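Local coordinates for ochratoxinase (Aspergillus niger, PDB 4C65), which hydrolyses ochratoxin A to ochratoxin alpha and L-phenylalanine as a zinc-dependent carboxypeptidase of the amidohydrolase superfamily, and assembles as a homooctamer, at residues D215-P218 against N219-Q222; D270-V273 against W274-K278; E395-P398 against L399-I402; V414-G418 against K419-G423. All coordinates share one frame; numbering follows the deposited sequence.

Contact 1: D215-P218 against N219-Q222; sequences DDNP and NFAQ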
loop_
_atom_site.group_PDB
_atom_site.type_symbol
_atom_site.label_atom_id
_atom_site.label_comp_id
_atom_site.label_asym_id
_atom_site.label_seq_id
_atom_site.Cartn_x
_atom_site.Cartn_y
_atom_site.Cartn_z
ATOM N N ASP A 215 -14.673 21.571 18.520
ATOM C CA ASP A 215 -14.649 20.923 17.199
ATOM C C ASP A 215 -16.019 20.371 16.851
ATOM O O ASP A 215 -16.708 20.883 15.984
ATOM C CB ASP A 215 -13.622 19.791 17.183
ATOM C CG ASP A 215 -12.200 20.294 17.293
ATOM O OD1 ASP A 215 -11.794 21.111 16.451
ATOM O OD2 ASP A 215 -11.493 19.867 18.224
ATOM N N ASP A 216 -16.404 19.303 17.528
ATOM C CA ASP A 216 -17.758 18.773 17.449
ATOM C C ASP A 216 -18.613 19.389 18.544
ATOM O O ASP A 216 -18.112 19.993 19.493
ATOM C CB ASP A 216 -17.761 17.240 17.535
ATOM C CG ASP A 216 -17.091 16.709 18.782
ATOM O OD1 ASP A 216 -16.579 17.492 19.595
ATOM O OD2 ASP A 216 -17.085 15.481 18.962
ATOM N N ASN A 217 -19.917 19.222 18.403
ATOM C CA ASN A 217 -20.874 19.927 19.231
ATOM C C ASN A 217 -21.619 18.943 20.130
ATOM O O ASN A 217 -22.231 18.007 19.639
ATOM C CB ASN A 217 -21.846 20.678 18.327
ATOM C CG ASN A 217 -22.726 21.652 19.086
ATOM O OD1 ASN A 217 -23.215 21.361 20.163
ATOM N ND2 ASN A 217 -22.970 22.792 18.487
ATOM N N PRO A 218 -21.580 19.165 21.451
ATOM C CA PRO A 218 -22.244 18.245 22.376
ATOM C C PRO A 218 -23.770 18.132 22.173
ATOM O O PRO A 218 -24.357 17.107 22.507
ATOM C CB PRO A 218 -21.912 18.832 23.750
ATOM C CG PRO A 218 -21.654 20.276 23.497
ATOM C CD PRO A 218 -21.009 20.331 22.152
ATOM N N ASN A 219 -24.378 19.168 21.602
ATOM C CA ASN A 219 -25.815 19.178 21.338
ATOM C C ASN A 219 -26.242 18.298 20.171
ATOM O O ASN A 219 -27.408 17.947 20.085
ATOM C CB ASN A 219 -26.290 20.595 21.065
ATOM C CG ASN A 219 -26.143 21.492 22.265
ATOM O OD1 ASN A 219 -26.308 21.076 23.396
ATOM N ND2 ASN A 219 -25.850 22.743 22.014
ATOM N N PHE A 220 -25.314 17.952 19.284
ATOM C CA PHE A 220 -25.648 17.187 18.093
ATOM C C PHE A 220 -25.321 15.715 18.271
ATOM O O PHE A 220 -24.325 15.348 18.891
ATOM C CB PHE A 220 -24.909 17.705 16.848
ATOM C CG PHE A 220 -25.114 19.159 16.558
ATOM C CD1 PHE A 220 -26.260 19.834 16.976
ATOM C CD2 PHE A 220 -24.146 19.866 15.826
ATOM C CE1 PHE A 220 -26.406 21.167 16.710
ATOM C CE2 PHE A 220 -24.299 21.204 15.554
ATOM C CZ PHE A 220 -25.437 21.855 15.993
ATOM N N ALA A 221 -26.186 14.876 17.728
ATOM C CA ALA A 221 -26.031 13.433 17.803
ATOM C C ALA A 221 -24.900 13.011 16.897
ATOM O O ALA A 221 -24.543 13.735 15.977
ATOM C CB ALA A 221 -27.326 12.742 17.375
ATOM N N GLN A 222 -24.317 11.851 17.181
ATOM C CA GLN A 222 -23.224 11.289 16.363
ATOM C C GLN A 222 -23.490 9.831 16.054
ATOM O O GLN A 222 -24.082 9.123 16.876
ATOM C CB GLN A 222 -21.888 11.435 17.071
ATOM C CG GLN A 222 -21.332 12.839 17.023
ATOM C CD GLN A 222 -19.940 12.938 17.581
ATOM O OE1 GLN A 222 -19.310 11.945 17.962
ATOM N NE2 GLN A 222 -19.469 14.159 17.692
HETATM O O HOH W 1 -21.045 16.682 17.202
HETATM O O HOH W 2 -25.339 24.155 19.267
#

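Contact 2: D270-V273 against W274-K278; sequences DEEV and WELMK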
loop_
_atom_site.group_PDB
_atom_site.type_symbol
_atom_site.label_atom_id
_atom_site.label_comp_id
_atom_site.label_asym_id
_atom_site.label_seq_id
_atom_site.Cartn_x
_atom_site.Cartn_y
_atom_site.Cartn_z
ATOM N N ASP A 270 -33.957 15.033 30.573
ATOM C CA ASP A 270 -35.099 15.722 31.152
ATOM C C ASP A 270 -36.114 14.668 31.538
ATOM O O ASP A 270 -35.795 13.476 31.507
ATOM C CB ASP A 270 -35.694 16.703 30.150
ATOM C CG ASP A 270 -36.097 16.043 28.852
ATOM O OD1 ASP A 270 -36.034 14.805 28.730
ATOM O OD2 ASP A 270 -36.490 16.791 27.923
ATOM N N GLU A 271 -37.327 15.087 31.899
ATOM C CA GLU A 271 -38.343 14.153 32.357
ATOM C C GLU A 271 -38.566 13.004 31.381
ATOM O O GLU A 271 -38.628 11.856 31.797
ATOM C CB GLU A 271 -39.650 14.856 32.682
ATOM C CG GLU A 271 -40.601 13.901 33.373
ATOM C CD GLU A 271 -41.971 14.462 33.741
ATOM O OE1 GLU A 271 -42.212 15.697 33.801
ATOM O OE2 GLU A 271 -42.876 13.625 33.982
ATOM N N GLU A 272 -38.676 13.307 30.095
ATOM C CA GLU A 272 -38.889 12.284 29.084
ATOM C C GLU A 272 -37.783 11.218 29.090
ATOM O O GLU A 272 -38.075 10.026 29.025
ATOM C CB GLU A 272 -38.997 12.928 27.696
ATOM C CG GLU A 272 -39.004 11.925 26.550
ATOM C CD GLU A 272 -39.304 12.544 25.197
ATOM O OE1 GLU A 272 -39.237 13.790 25.061
ATOM O OE2 GLU A 272 -39.594 11.774 24.265
ATOM N N VAL A 273 -36.520 11.657 29.181
ATOM C CA VAL A 273 -35.356 10.765 29.259
ATOM C C VAL A 273 -35.374 9.873 30.516
ATOM O O VAL A 273 -35.143 8.669 30.425
ATOM C CB VAL A 273 -34.046 11.569 29.268
ATOM C CG1 VAL A 273 -32.853 10.653 29.462
ATOM C CG2 VAL A 273 -33.891 12.346 27.968
ATOM N N TRP A 274 -35.650 10.465 31.674
ATOM C CA TRP A 274 -35.663 9.707 32.925
ATOM C C TRP A 274 -36.673 8.562 32.850
ATOM O O TRP A 274 -36.347 7.412 33.171
ATOM C CB TRP A 274 -35.966 10.597 34.132
ATOM C CG TRP A 274 -35.097 11.830 34.232
ATOM C CD1 TRP A 274 -33.784 11.929 33.900
ATOM C CD2 TRP A 274 -35.487 13.126 34.716
ATOM N NE1 TRP A 274 -33.329 13.207 34.140
ATOM C CE2 TRP A 274 -34.358 13.960 34.637
ATOM C CE3 TRP A 274 -36.689 13.662 35.188
ATOM C CZ2 TRP A 274 -34.396 15.305 34.995
ATOM C CZ3 TRP A 274 -36.720 15.005 35.578
ATOM C CH2 TRP A 274 -35.581 15.808 35.478
ATOM N N GLU A 275 -37.883 8.869 32.399
ATOM C CA GLU A 275 -38.927 7.858 32.253
ATOM C C GLU A 275 -38.531 6.756 31.285
ATOM O O GLU A 275 -38.725 5.576 31.580
ATOM C CB GLU A 275 -40.249 8.496 31.791
ATOM C CG GLU A 275 -40.907 9.334 32.874
ATOM C CD GLU A 275 -40.920 8.610 34.213
ATOM O OE1 GLU A 275 -41.416 7.459 34.247
ATOM O OE2 GLU A 275 -40.399 9.169 35.221
ATOM N N LEU A 276 -37.983 7.137 30.130
ATOM C CA LEU A 276 -37.508 6.161 29.166
ATOM C C LEU A 276 -36.438 5.261 29.762
ATOM O O LEU A 276 -36.430 4.045 29.503
ATOM C CB LEU A 276 -36.952 6.823 27.891
ATOM C CG LEU A 276 -37.977 7.191 26.824
ATOM C CD1 LEU A 276 -37.318 8.020 25.722
ATOM C CD2 LEU A 276 -38.618 5.953 26.219
ATOM N N MET A 277 -35.519 5.843 30.516
ATOM C CA MET A 277 -34.413 5.074 31.069
ATOM C C MET A 277 -34.894 4.086 32.128
ATOM O O MET A 277 -34.362 2.980 32.248
ATOM C CB MET A 277 -33.353 6.007 31.644
ATOM C CG MET A 277 -32.560 6.759 30.578
ATOM S SD MET A 277 -31.376 7.901 31.301
ATOM C CE MET A 277 -30.056 6.759 31.743
ATOM N N LYS A 278 -35.906 4.492 32.896
ATOM C CA LYS A 278 -36.548 3.599 33.865
ATOM C C LYS A 278 -37.276 2.475 33.164
ATOM O O LYS A 278 -37.112 1.320 33.522
ATOM C CB LYS A 278 -37.540 4.365 34.720
ATOM C CG LYS A 278 -36.886 5.126 35.859
ATOM C CD LYS A 278 -37.902 5.515 36.908
ATOM C CE LYS A 278 -38.741 6.696 36.454
ATOM N NZ LYS A 278 -40.006 6.794 37.258
#

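Contact 3: E395-P398 against L399-I402; sequences EENP and LEDI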
loop_
_atom_site.group_PDB
_atom_site.type_symbol
_atom_site.label_atom_id
_atom_site.label_comp_id
_atom_site.label_asym_id
_atom_site.label_seq_id
_atom_site.Cartn_x
_atom_site.Cartn_y
_atom_site.Cartn_z
ATOM N N GLU A 395 -11.764 2.110 58.331
ATOM C CA GLU A 395 -11.549 2.505 59.712
ATOM C C GLU A 395 -12.705 3.351 60.242
ATOM O O GLU A 395 -12.973 3.319 61.422
ATOM C CB GLU A 395 -10.262 3.291 59.818
ATOM C CG GLU A 395 -9.417 3.060 61.071
ATOM C CD GLU A 395 -7.980 3.619 60.933
ATOM O OE1 GLU A 395 -7.563 3.935 59.781
ATOM O OE2 GLU A 395 -7.260 3.765 61.972
ATOM N N GLU A 396 -13.385 4.098 59.371
ATOM C CA GLU A 396 -14.498 4.966 59.791
ATOM C C GLU A 396 -15.740 4.748 58.955
ATOM O O GLU A 396 -15.688 4.196 57.869
ATOM C CB GLU A 396 -14.130 6.449 59.746
ATOM C CG GLU A 396 -13.303 6.896 60.982
ATOM C CD GLU A 396 -11.869 7.314 60.730
ATOM O OE1 GLU A 396 -11.477 7.563 59.559
ATOM O OE2 GLU A 396 -11.144 7.452 61.759
ATOM N N ASN A 397 -16.863 5.196 59.497
ATOM C CA ASN A 397 -18.177 4.994 58.904
ATOM C C ASN A 397 -18.446 6.022 57.804
ATOM O O ASN A 397 -18.646 7.196 58.093
ATOM C CB ASN A 397 -19.247 5.090 59.988
ATOM C CG ASN A 397 -20.638 4.875 59.459
ATOM O OD1 ASN A 397 -20.842 4.548 58.289
ATOM N ND2 ASN A 397 -21.612 5.113 60.300
ATOM N N PRO A 398 -18.445 5.573 56.536
ATOM C CA PRO A 398 -18.631 6.488 55.435
ATOM C C PRO A 398 -20.030 7.109 55.385
ATOM O O PRO A 398 -20.206 8.140 54.756
ATOM C CB PRO A 398 -18.359 5.615 54.216
ATOM C CG PRO A 398 -18.757 4.249 54.645
ATOM C CD PRO A 398 -18.374 4.166 56.086
ATOM N N LEU A 399 -21.005 6.500 56.060
ATOM C CA LEU A 399 -22.369 7.019 56.089
ATOM C C LEU A 399 -22.458 8.299 56.905
ATOM O O LEU A 399 -23.386 9.074 56.707
ATOM C CB LEU A 399 -23.330 5.976 56.660
ATOM C CG LEU A 399 -23.328 4.618 55.970
ATOM C CD1 LEU A 399 -24.259 3.671 56.691
ATOM C CD2 LEU A 399 -23.726 4.752 54.514
ATOM N N GLU A 400 -21.491 8.503 57.806
ATOM C CA GLU A 400 -21.373 9.754 58.594
ATOM C C GLU A 400 -20.627 10.788 57.803
ATOM O O GLU A 400 -20.791 11.962 58.062
ATOM C CB GLU A 400 -20.496 9.626 59.875
ATOM C CG GLU A 400 -21.068 10.118 61.188
ATOM C CD GLU A 400 -21.569 8.947 61.960
ATOM O OE1 GLU A 400 -20.705 8.132 62.361
ATOM O OE2 GLU A 400 -22.791 8.808 62.128
ATOM N N ASP A 401 -19.749 10.361 56.895
ATOM C CA ASP A 401 -18.960 11.280 56.070
ATOM C C ASP A 401 -18.487 10.571 54.812
ATOM O O ASP A 401 -17.552 9.759 54.844
ATOM C CB ASP A 401 -17.767 11.826 56.868
ATOM C CG ASP A 401 -16.951 12.867 56.098
ATOM O OD1 ASP A 401 -17.401 13.387 55.048
ATOM O OD2 ASP A 401 -15.834 13.176 56.567
ATOM N N ILE A 402 -19.106 10.916 53.688
ATOM C CA ILE A 402 -18.784 10.284 52.414
ATOM C C ILE A 402 -17.351 10.575 51.925
ATOM O O ILE A 402 -16.809 9.833 51.119
ATOM C CB ILE A 402 -19.826 10.656 51.339
ATOM C CG1 ILE A 402 -19.854 9.616 50.219
ATOM C CG2 ILE A 402 -19.606 12.062 50.798
ATOM C CD1 ILE A 402 -20.588 8.339 50.595
#

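Contact 4: V414-G418 against K419-G423; sequences VWKGG and KLFKG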
loop_
_atom_site.group_PDB
_atom_site.type_symbol
_atom_site.label_atom_id
_atom_site.label_comp_id
_atom_site.label_asym_id
_atom_site.label_seq_id
_atom_site.Cartn_x
_atom_site.Cartn_y
_atom_site.Cartn_z
ATOM N N VAL A 414 -8.326 -4.919 51.727
ATOM C CA VAL A 414 -8.914 -5.106 50.397
ATOM C C VAL A 414 -8.831 -6.570 49.948
ATOM O O VAL A 414 -7.748 -7.101 49.753
ATOM C CB VAL A 414 -8.250 -4.195 49.345
ATOM C CG1 VAL A 414 -8.884 -4.403 47.968
ATOM C CG2 VAL A 414 -8.364 -2.735 49.766
ATOM N N TRP A 415 -9.996 -7.200 49.804
ATOM C CA TRP A 415 -10.131 -8.514 49.205
ATOM C C TRP A 415 -10.694 -8.387 47.781
ATOM O O TRP A 415 -11.688 -7.697 47.559
ATOM C CB TRP A 415 -11.111 -9.387 49.998
ATOM C CG TRP A 415 -10.608 -9.879 51.291
ATOM C CD1 TRP A 415 -9.896 -11.024 51.512
ATOM C CD2 TRP A 415 -10.758 -9.243 52.554
ATOM N NE1 TRP A 415 -9.615 -11.148 52.845
ATOM C CE2 TRP A 415 -10.138 -10.069 53.508
ATOM C CE3 TRP A 415 -11.349 -8.053 52.974
ATOM C CZ2 TRP A 415 -10.091 -9.737 54.863
ATOM C CZ3 TRP A 415 -11.308 -7.728 54.306
ATOM C CH2 TRP A 415 -10.681 -8.560 55.237
ATOM N N LYS A 416 -10.033 -9.045 46.831
ATOM C CA LYS A 416 -10.544 -9.193 45.466
ATOM C C LYS A 416 -10.552 -10.671 45.134
ATOM O O LYS A 416 -9.516 -11.331 45.179
ATOM C CB LYS A 416 -9.673 -8.445 44.468
ATOM C CG LYS A 416 -10.278 -8.446 43.070
ATOM C CD LYS A 416 -9.366 -7.862 42.001
ATOM C CE LYS A 416 -8.366 -8.852 41.425
ATOM N NZ LYS A 416 -8.016 -8.449 40.048
ATOM N N GLY A 417 -11.732 -11.190 44.806
ATOM C CA GLY A 417 -11.887 -12.619 44.541
ATOM C C GLY A 417 -11.450 -13.481 45.708
ATOM O O GLY A 417 -10.907 -14.562 45.513
ATOM N N GLY A 418 -11.672 -12.982 46.926
ATOM C CA GLY A 418 -11.282 -13.695 48.142
ATOM C C GLY A 418 -9.818 -13.582 48.536
ATOM O O GLY A 418 -9.427 -14.027 49.594
ATOM N N LYS A 419 -9.016 -12.950 47.695
ATOM C CA LYS A 419 -7.593 -12.771 47.949
ATOM C C LYS A 419 -7.313 -11.392 48.537
ATOM O O LYS A 419 -7.821 -10.386 48.062
ATOM C CB LYS A 419 -6.815 -12.958 46.647
ATOM C CG LYS A 419 -5.325 -12.867 46.857
ATOM C CD LYS A 419 -4.500 -13.299 45.660
ATOM C CE LYS A 419 -3.051 -12.910 45.928
ATOM N NZ LYS A 419 -2.186 -13.176 44.753
ATOM N N LEU A 420 -6.490 -11.353 49.567
ATOM C CA LEU A 420 -6.206 -10.118 50.268
ATOM C C LEU A 420 -5.060 -9.396 49.562
ATOM O O LEU A 420 -3.935 -9.891 49.529
ATOM C CB LEU A 420 -5.833 -10.441 51.712
ATOM C CG LEU A 420 -5.886 -9.390 52.814
ATOM C CD1 LEU A 420 -7.206 -8.662 52.860
ATOM C CD2 LEU A 420 -5.597 -10.013 54.176
ATOM N N PHE A 421 -5.360 -8.229 48.988
ATOM C CA PHE A 421 -4.362 -7.397 48.274
ATOM C C PHE A 421 -3.877 -6.199 49.093
ATOM O O PHE A 421 -2.821 -5.625 48.791
ATOM C CB PHE A 421 -4.905 -6.938 46.923
ATOM C CG PHE A 421 -4.937 -8.038 45.884
ATOM C CD1 PHE A 421 -3.791 -8.391 45.184
ATOM C CD2 PHE A 421 -6.108 -8.755 45.652
ATOM C CE1 PHE A 421 -3.809 -9.413 44.259
ATOM C CE2 PHE A 421 -6.141 -9.762 44.707
ATOM C CZ PHE A 421 -4.983 -10.096 44.016
ATOM N N LYS A 422 -4.609 -5.869 50.160
ATOM C CA LYS A 422 -4.173 -4.849 51.127
ATOM C C LYS A 422 -4.648 -5.238 52.507
ATOM O O LYS A 422 -5.757 -5.747 52.675
ATOM C CB LYS A 422 -4.753 -3.480 50.750
ATOM C CG LYS A 422 -4.210 -2.314 51.570
ATOM C CD LYS A 422 -5.026 -1.045 51.334
ATOM C CE LYS A 422 -4.357 0.162 51.957
ATOM N NZ LYS A 422 -5.135 1.407 51.734
ATOM N N GLY A 423 -3.783 -5.030 53.491
ATOM C CA GLY A 423 -4.116 -5.360 54.876
ATOM C C GLY A 423 -2.902 -5.317 55.765
ATOM O O GLY A 423 -1.784 -5.313 55.269
#

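Contact 1: D215-P218 against N219-Q222
The backbone makes a type I beta turn from Asn217 to Phe220, with Pro218 and Asn219 at its corners, closed by Phe220 N donating to Asn217 O at 3.1 Å. The turn sits in the loop between strand 203-206 and helix 225-237. The Asn217 side chain serves it twice. With CG anti to the backbone nitrogen (chi1 -169°), the amide leans over the turn, and its OD1 accepts from Asn219 N at 2.9 Å. This is an Asx turn at Asn217. Asn217 ND2 lies over one face of the Phe220 ring, displaced toward the rim, 3.6 Å from Phe220 CZ. Amide and ring planes are 32° apart. Asn217 ND2 and Asn219 ND2 also donate to one shared water. Farther along, Gln222 NE2 reaches back to Asp216 OD2 at 3.0 Å, on the anti side of the carboxylate. A second water accepts from Gln222 NE2 and Asn217 N. Asp216 OD1 accepts from Gly210 N, and Gln222 OE1 from His149 N. Phe220 packs on Arg237 of the second subunit. Gln222 lies about 6 Å from the zinc ligand His245, measured between side chains. Its amide is thus held at both ends, which would fix its rotation beside the metal site.

Contact 2: D270-V273 against W274-K278
The first turns of helix 271-280 make this contact, within the beta-alpha-beta unit that runs from strand 262-263 to strand 283-285 in the TIM barrel. Asp270 is the N-cap. Its OD1 accepts from Val273 N at 3.2 Å, and its backbone O accepts from Trp274 N at 3.0 Å. Glu271 O to Glu275 N, Glu272 O to Leu276 N and Val273 O to Met277 N continue the helical bonding. The carboxylates of Asp270 and Glu272 both form salt bridges with Lys249, which ties the cap to helix 249-258. Trp274 folds its indole back over the start of the helix. Its CG stands anti to the carbonyl carbon (chi1 -52°), and one ring face covers the Asp270 carbonyl, with Asp270 O 3.2 Å from Trp274 CD2. Glu271 N lies over the same face, and Glu271 CA is 3.3 Å from Trp274 CE3. The indole also packs on Ala324 and Ala327 of helix 304-327. One turn on, Glu275 and Lys278 form a weakly hydrogen-bonded salt bridge, with Lys278 NZ 3.2 Å from Glu275 OE2. Val273 and Met277 are buried and run alongside each other. The Met277 chain bends at its third torsion, and its SD rests 3.6 Å from Val273 CG1.

Contact 3: E395-P398 against L399-I402
Asn397 and Leu399 are joined by a side-chain to backbone hydrogen bond, with Asn397 OD1 accepting from Leu399 N at 3.0 Å. The donor stands above the carbonyl plane of the amide, 56° out of it. The Asn397 side chain is extended away from its own nitrogen (chi1 -179°), which brings OD1 over the peptide that follows Pro398. Two backbone bonds accompany it. Glu400 N donates to Asn397 O at 3.1 Å, and Asp401 N makes a weak bond to Pro398 O. The first of these closes a turn from Asn397 to Glu400, and the Asn397 amide adds an Asx turn at its start. The turn lies in the loop between strand 391-394 and strand 411-416. Two CA-H...O contacts add to the turn: Pro398 CA lies 3.5 Å from Asp401 O, and Ile402 CA lies as far from Pro398 O. Among van der Waals contacts, Leu399 CB comes within 3.3 Å of Asn397 OD1. The Asn397 and Glu400 side chains cross nearly at right angles, their amide and carboxylate planes 75° apart, with Asn397 ND2 3.8 Å from Glu400 OE1. Pro398 and Ile402 are buried. Pro398 and Leu399 both pack on Ile16 and on Ile362 of helix 358-365. Ile402 meets Leu347 and Val351 of helix 344-354.

Contact 4: V414-G418 against K419-G423
Residues 414-416 and 419-422 pair antiparallel as a beta hairpin, closed by a type I' turn from Lys416 to Lys419. Lys416 N donates to Lys419 O at 2.9 Å, and Lys419 N donates back to Lys416 O. Gly417 and Gly418 occupy the turn with positive phi, as this turn type favours. A classic beta bulge shifts the register by one: Val414 stands against two residues, Phe421 and Lys422. Val414 O accepts a short bond from Phe421 N at 2.7 Å and a weak one from Lys422 N, while Val414 N donates to Lys422 O. On one face, Val414 CG2 rests 3.8 Å from Lys422 CB. The Lys422 ammonium goes on to Gln106 O and Val411 O, and that of Lys416 to Gly133 O. Phe421 turns its ring toward the hairpin end, where Phe421 CD2 meets Lys416 CB at 3.8 Å and Lys416 O lies at the ring edge. On the other face, Trp415 and Leu420 stand together. The indole also meets His56 edge-to-face. Leu420 CG is anti to its backbone nitrogen (chi1 -161°), which sends CD1 over the indole. Leu420 CD1 makes a CH-pi contact, 3.4 Å from the centroid of the five-membered ring of Trp415 and 17° off the ring normal.

The four contacts follow one another along the chain without touching. Contacts 1 and 2 are nearest the zinc site. The side chain of Pro218 in contact 1 is about 9 Å from that of the zinc ligand His265, and the side chain of Met277 in contact 2 is about 10 Å from that of the same histidine. The centres of contacts 1 and 2 are about 21 Å apart. Contacts 3 and 4 lie away from the zinc site and the active-site residues. They bracket strand 411-416: contact 3 is in the loop leading to it, and contact 4 folds its end into a hairpin. Their centres are also about 21 Å apart, with nearest atoms about 9 Å. Contacts 1 and 4, with centres about 43 Å apart, lie on opposite sides of the chain's centre.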